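Long-range contact in diguanylate cyclase (Marinobacter aquaeolei VT8, PDB 3IGN), which probably condenses two GTP molecules into cyclic di-GMP through its GGDEF domain, the part of the longer protein present in this chain: residues R111-E115 with Y128-M132. Numbering follows the deposited sequence.
Sequences REAIE and YTVSM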
loop_
_atom_site.group_PDB
_atom_site.type_symbol
_atom_site.label_atom_id
_atom_site.label_comp_id
_atom_site.label_asym_id
_atom_site.label_seq_id
_atom_site.Cartn_x
_atom_site.Cartn_y
_atom_site.Cartn_z
ATOM N N ARG A 111 9.364 1.322 -2.889
ATOM C CA ARG A 111 10.102 0.110 -2.523
ATOM C C ARG A 111 11.553 0.442 -2.225
ATOM O O ARG A 111 12.098 0.025 -1.207
ATOM C CB ARG A 111 10.082 -0.921 -3.655
ATOM C CG ARG A 111 10.619 -2.302 -3.252
ATOM C CD ARG A 111 11.027 -3.122 -4.470
ATOM N NE ARG A 111 12.088 -2.452 -5.214
ATOM C CZ ARG A 111 13.333 -2.307 -4.771
ATOM N NH1 ARG A 111 13.682 -2.800 -3.590
ATOM N NH2 ARG A 111 14.222 -1.641 -5.494
ATOM N N GLU A 112 12.178 1.191 -3.125
ATOM C CA GLU A 112 13.579 1.557 -2.964
ATOM C C GLU A 112 13.803 2.442 -1.746
ATOM O O GLU A 112 14.783 2.270 -1.020
ATOM C CB GLU A 112 14.082 2.266 -4.223
ATOM C CG GLU A 112 15.594 2.227 -4.383
ATOM C CD GLU A 112 16.053 2.812 -5.709
ATOM O OE1 GLU A 112 15.329 2.642 -6.713
ATOM O OE2 GLU A 112 17.142 3.427 -5.748
ATOM N N ALA A 113 12.897 3.387 -1.517
ATOM C CA ALA A 113 13.026 4.285 -0.376
ATOM C C ALA A 113 12.966 3.488 0.921
ATOM O O ALA A 113 13.646 3.810 1.895
ATOM C CB ALA A 113 11.924 5.333 -0.404
ATOM N N ILE A 114 12.149 2.441 0.931
ATOM C CA ILE A 114 12.020 1.604 2.113
ATOM C C ILE A 114 13.254 0.716 2.256
ATOM O O ILE A 114 13.780 0.538 3.352
ATOM C CB ILE A 114 10.753 0.724 2.034
ATOM C CG1 ILE A 114 9.511 1.625 2.046
ATOM C CG2 ILE A 114 10.752 -0.302 3.167
ATOM C CD1 ILE A 114 8.400 1.187 2.977
ATOM N N GLU A 115 13.718 0.174 1.135
ATOM C CA GLU A 115 14.888 -0.701 1.127
ATOM C C GLU A 115 16.131 0.032 1.641
ATOM O O GLU A 115 16.952 -0.551 2.351
ATOM C CB GLU A 115 15.133 -1.224 -0.292
ATOM C CG GLU A 115 16.193 -2.312 -0.409
ATOM C CD GLU A 115 16.407 -2.753 -1.849
ATOM O OE1 GLU A 115 16.513 -1.872 -2.726
ATOM O OE2 GLU A 115 16.477 -3.973 -2.108
ATOM N N TYR A 128 14.384 -3.188 6.509
ATOM C CA TYR A 128 13.304 -4.067 6.094
ATOM C C TYR A 128 12.888 -3.752 4.667
ATOM O O TYR A 128 13.425 -2.845 4.039
ATOM C CB TYR A 128 12.101 -3.881 7.027
ATOM C CG TYR A 128 11.440 -2.518 6.919
ATOM C CD1 TYR A 128 12.071 -1.365 7.392
ATOM C CD2 TYR A 128 10.183 -2.383 6.327
ATOM C CE1 TYR A 128 11.459 -0.107 7.275
ATOM C CE2 TYR A 128 9.569 -1.142 6.207
ATOM C CZ TYR A 128 10.207 -0.009 6.678
ATOM O OH TYR A 128 9.595 1.217 6.539
ATOM N N THR A 129 11.924 -4.507 4.158
ATOM C CA THR A 129 11.434 -4.294 2.807
ATOM C C THR A 129 9.930 -4.481 2.743
ATOM O O THR A 129 9.296 -4.881 3.722
ATOM C CB THR A 129 12.078 -5.275 1.809
ATOM O OG1 THR A 129 11.812 -6.623 2.218
ATOM C CG2 THR A 129 13.581 -5.051 1.730
ATOM N N VAL A 130 9.364 -4.184 1.579
ATOM C CA VAL A 130 7.933 -4.341 1.365
ATOM C C VAL A 130 7.701 -5.105 0.074
ATOM O O VAL A 130 8.528 -5.082 -0.840
ATOM C CB VAL A 130 7.197 -2.979 1.228
ATOM C CG1 VAL A 130 7.060 -2.299 2.592
ATOM C CG2 VAL A 130 7.951 -2.090 0.262
ATOM N N SER A 131 6.571 -5.795 0.020
ATOM C CA SER A 131 6.167 -6.532 -1.172
ATOM C C SER A 131 4.973 -5.717 -1.657
ATOM O O SER A 131 4.171 -5.273 -0.848
ATOM C CB SER A 131 5.735 -7.960 -0.812
ATOM O OG SER A 131 6.869 -8.774 -0.529
HETATM N N MSE A 132 4.852 -5.516 -2.962
HETATM C CA MSE A 132 3.751 -4.707 -3.481
HETATM C C MSE A 132 3.025 -5.323 -4.670
HETATM O O MSE A 132 3.644 -5.923 -5.549
HETATM C CB MSE A 132 4.287 -3.329 -3.875
HETATM C CG MSE A 132 5.226 -2.729 -2.832
HETATM SE SE MSE A 132 5.925 -1.000 -3.338
HETATM C CE MSE A 132 7.356 -1.572 -4.425
HETATM O O HOH W 1 11.692 -2.654 -0.021
HETATM O O HOH W 2 15.050 -0.506 5.561
HETATM O O HOH W 3 16.163 -2.967 3.528
#
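Ile114 set against Tyr128 and Val130 forms a helix-on-sheet packing contact of the GGDEF domain, in which the last turn of helix 100-115 lies over the start of strand 130-136 in the mixed central sheet. The two run nearly antiparallel (170°), their axes 9.2 Å apart, as expected when the chain leaves a helix, turns through the hairpin 119-126 and returns along the sheet. Apolar contact and water, rather than direct hydrogen bonds, join the segments. Ile114 CG2 lies over one face of the Tyr128 ring, 3.8 Å from its centroid and 28° off the normal, a CH-pi contact displaced toward the CE2 rim. The other branch of Ile114 reaches Val130, with CD1 3.8 Å from CG1. Tyr128 CG stands between its own backbone N and carbonyl carbon (chi1 67°), a setting that turns the ring under the isoleucine, while its hydroxyl bonds Thr69 of helix 59-74. A leucine in place of Tyr128 would probably leave Ile114 CG2 without its aromatic face and Thr69 without its hydroxyl partner. Waters bridge the backbones along the last turn of the helix: one sits by Ile114 O and accepts from Tyr128 N (2.9 Å), another lies between Glu115 O and Tyr128 O, and a third donates to Arg111 O and accepts from Val130 N, 3.2 Å from that nitrogen. At the margin, Thr129 CG2 approaches Glu115 CG, while its OG1 bonds Asp48. The end of the Arg111 side chain, bent at chi3, leads away from the strand; Glu108 pairs with its NH2 and Asn164 with its NH1, and Asn164 bonds Glu115 OE2 as well. In the salt bridge within the helix, Arg111 NH1 lies 3.1 Å from Glu115 OE1, the acceptor lying near the guanidinium plane but approached from above the carboxylate plane.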